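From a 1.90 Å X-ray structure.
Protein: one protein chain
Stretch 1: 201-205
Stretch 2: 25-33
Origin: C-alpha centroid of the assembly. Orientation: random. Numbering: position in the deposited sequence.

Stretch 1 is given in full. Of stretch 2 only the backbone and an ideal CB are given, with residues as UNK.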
# COMPACT_ATOMS: atom_id res chain seq x y z
N ALA A 201 -8.12 -21.68 30.61
CA ALA A 201 -8.68 -21.27 31.89
C ALA A 201 -9.81 -20.29 31.69
O ALA A 201 -9.84 -19.55 30.70
CB ALA A 201 -7.59 -20.66 32.78
N ILE A 202 -10.73 -20.28 32.66
CA ILE A 202 -11.94 -19.47 32.59
C ILE A 202 -12.17 -18.68 33.87
O ILE A 202 -12.06 -19.23 34.97
CB ILE A 202 -13.17 -20.39 32.41
CG1 ILE A 202 -12.99 -21.29 31.19
CG2 ILE A 202 -14.46 -19.55 32.36
CD1 ILE A 202 -13.91 -22.52 31.19
N VAL A 203 -12.48 -17.39 33.73
CA VAL A 203 -13.02 -16.63 34.85
C VAL A 203 -14.34 -16.04 34.40
O VAL A 203 -14.62 -16.00 33.20
CB VAL A 203 -12.06 -15.50 35.33
CG1 VAL A 203 -10.69 -16.08 35.68
CG2 VAL A 203 -11.93 -14.39 34.26
N GLU A 204 -15.16 -15.60 35.36
CA GLU A 204 -16.47 -15.03 35.06
C GLU A 204 -16.58 -13.65 35.67
O GLU A 204 -16.27 -13.45 36.85
CB GLU A 204 -17.60 -15.91 35.61
CG GLU A 204 -17.66 -17.30 34.98
CD GLU A 204 -18.57 -18.28 35.73
OE1 GLU A 204 -18.77 -18.13 36.95
OE2 GLU A 204 -19.06 -19.23 35.08
N ASN A 205 -17.01 -12.69 34.86
CA ASN A 205 -17.15 -11.30 35.29
C ASN A 205 -18.20 -10.62 34.44
O ASN A 205 -17.92 -10.17 33.32
CB ASN A 205 -15.82 -10.54 35.17
CG ASN A 205 -15.89 -9.16 35.79
OD1 ASN A 205 -16.39 -9.00 36.91
ND2 ASN A 205 -15.41 -8.14 35.07
N UNK A 25 -11.69 -25.94 34.59
CA UNK A 25 -11.00 -24.75 34.08
C UNK A 25 -11.36 -23.45 34.78
O UNK A 25 -10.60 -22.48 34.73
CB UNK A 25 -11.30 -24.60 32.59
N UNK A 26 -12.53 -23.42 35.41
CA UNK A 26 -13.03 -22.21 36.05
C UNK A 26 -12.16 -21.88 37.26
O UNK A 26 -11.87 -22.76 38.08
CB UNK A 26 -14.49 -22.38 36.46
N UNK A 27 -11.75 -20.62 37.38
CA UNK A 27 -10.90 -20.20 38.49
C UNK A 27 -11.07 -18.72 38.82
O UNK A 27 -11.98 -18.06 38.31
CB UNK A 27 -9.43 -20.49 38.16
N UNK A 28 -10.23 -18.18 39.70
CA UNK A 28 -10.30 -16.76 40.00
C UNK A 28 -9.36 -16.00 39.08
O UNK A 28 -8.38 -16.57 38.60
CB UNK A 28 -9.96 -16.49 41.47
N UNK A 29 -9.65 -14.72 38.83
CA UNK A 29 -8.72 -13.91 38.04
C UNK A 29 -7.29 -13.97 38.59
O UNK A 29 -6.35 -14.13 37.82
CB UNK A 29 -9.20 -12.46 38.00
N UNK A 30 -7.13 -13.86 39.90
CA UNK A 30 -5.79 -13.94 40.48
C UNK A 30 -5.08 -15.26 40.12
O UNK A 30 -3.92 -15.26 39.71
CB UNK A 30 -5.88 -13.79 42.00
N UNK A 31 -5.78 -16.38 40.27
CA UNK A 31 -5.16 -17.67 39.95
C UNK A 31 -4.94 -17.82 38.45
O UNK A 31 -3.92 -18.35 38.02
CB UNK A 31 -6.03 -18.82 40.47
N UNK A 32 -5.88 -17.33 37.65
CA UNK A 32 -5.76 -17.43 36.19
C UNK A 32 -4.47 -16.80 35.64
O UNK A 32 -3.84 -17.36 34.74
CB UNK A 32 -6.97 -16.76 35.53
N UNK A 33 -4.10 -15.63 36.15
CA UNK A 33 -2.95 -14.92 35.59
C UNK A 33 -1.65 -15.24 36.34
O UNK A 33 -0.57 -14.70 36.03
CB UNK A 33 -3.21 -13.41 35.62

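Position 25 points its CA-to-CB bond toward stretch 1. The ideal CB lies 3.6 Å from Ile202 CD1, so the first carbons of the side chain should be apolar. Stretch 1 offers no charge here. A leucine, methionine or long aliphatic-stemmed residue would suit. The deposited residue is Lys25. Its CB meets Ile202 CD1 at 3.6 Å, while the end of the chain leads away. Its backbone O accepts a hydrogen bond from Ile202 N (3.0 Å), which any residue could do.

Position 26 has phi/psi of -68/133, an extended conformation. It is paired with Ile202 in a single beta bridge, and its CB points sideways. The CG2 of Ile202 and the stem of Glu204 offer carbon on that side, so a branched aliphatic residue or methionine would fit. It is Leu26. Its CD1 comes within 4.0 Å of Ile202 CG2 and 3.7 Å of Glu204 CD. Its CA makes a CA-H...O contact with Ile202 O at 3.3 Å.

Position 27 is also extended, and its N donates to Ile202 O (2.8 Å). These two backbone bonds around Ile202 fix the register. The CB points sideways, with Val203 CG1 5.2 Å from the ideal CB. A small or beta-branched residue such as valine or threonine would suit. It is Thr27, whose CG2 lies 4.2 Å from Val203 CG1. Water 1 donates to Thr27 O and accepts from Glu204 N, each at 2.9 Å, and so extends the pairing without direct contact.

Position 28 points away from stretch 1 and immediately precedes a helix. Serine, threonine, aspartate or asparagine could cap it. Thr28 does so: its OG1 accepts from the backbone N of position 31 at 3.1 Å.

Position 29 opens the helix with phi -53. Its backbone N lies 3.6 Å from Val203 CG1 and has no acceptor in stretch 1. Proline suits this first turn, though alanine or glutamate could also serve. Pro29 places its CD 4.1 Å from Val203 CG1.

Positions 30 and 31 find nothing of stretch 1 within 5.5 Å of their ideal CB atoms. Polar or charged residues are reasonable, and they are Glu30 and Glu31.

Position 32 points toward stretch 1. Its ideal CB is 3.8 Å from Val203 CG1 and 4.8 Å from Ala201 CB. A small apolar residue is the simplest choice. Ala32 packs its CB against Val203 CG1 at 3.8 Å.

Position 33 is out of reach, so stretch 1 sets no preference. It is Val33.

Stretch 2 (25-33) KLTTPEEAV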
# COMPACT_ATOMS: atom_id res chain seq x y z
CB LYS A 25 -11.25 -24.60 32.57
CG LYS A 25 -10.60 -25.68 31.72
CD LYS A 25 -11.23 -25.73 30.34
CE LYS A 25 -10.83 -26.98 29.56
NZ LYS A 25 -9.41 -26.97 29.14
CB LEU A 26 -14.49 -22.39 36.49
CG LEU A 26 -15.15 -21.21 37.20
CD1 LEU A 26 -15.31 -20.00 36.27
CD2 LEU A 26 -16.51 -21.60 37.80
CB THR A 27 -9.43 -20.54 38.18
OG1 THR A 27 -8.64 -20.42 39.37
CG2 THR A 27 -8.90 -19.62 37.08
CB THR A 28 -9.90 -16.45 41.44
OG1 THR A 28 -8.54 -16.85 41.64
CG2 THR A 28 -10.83 -17.20 42.43
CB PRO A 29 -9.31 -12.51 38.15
CG PRO A 29 -10.80 -12.76 38.28
CD PRO A 29 -10.88 -13.99 39.17
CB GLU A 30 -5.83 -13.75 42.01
CG GLU A 30 -4.46 -13.88 42.67
CD GLU A 30 -4.49 -13.66 44.18
OE1 GLU A 30 -5.42 -13.00 44.68
OE2 GLU A 30 -3.56 -14.14 44.86
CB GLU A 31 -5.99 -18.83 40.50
CG GLU A 31 -6.11 -18.81 42.02
CD GLU A 31 -6.81 -20.03 42.58
OE1 GLU A 31 -7.49 -19.90 43.62
OE2 GLU A 31 -6.67 -21.13 41.99
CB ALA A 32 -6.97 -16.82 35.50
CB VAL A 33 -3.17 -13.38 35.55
CG1 VAL A 33 -4.46 -13.04 34.81
CG2 VAL A 33 -3.19 -12.78 36.97
O HOH W 1 -14.36 -16.45 38.02
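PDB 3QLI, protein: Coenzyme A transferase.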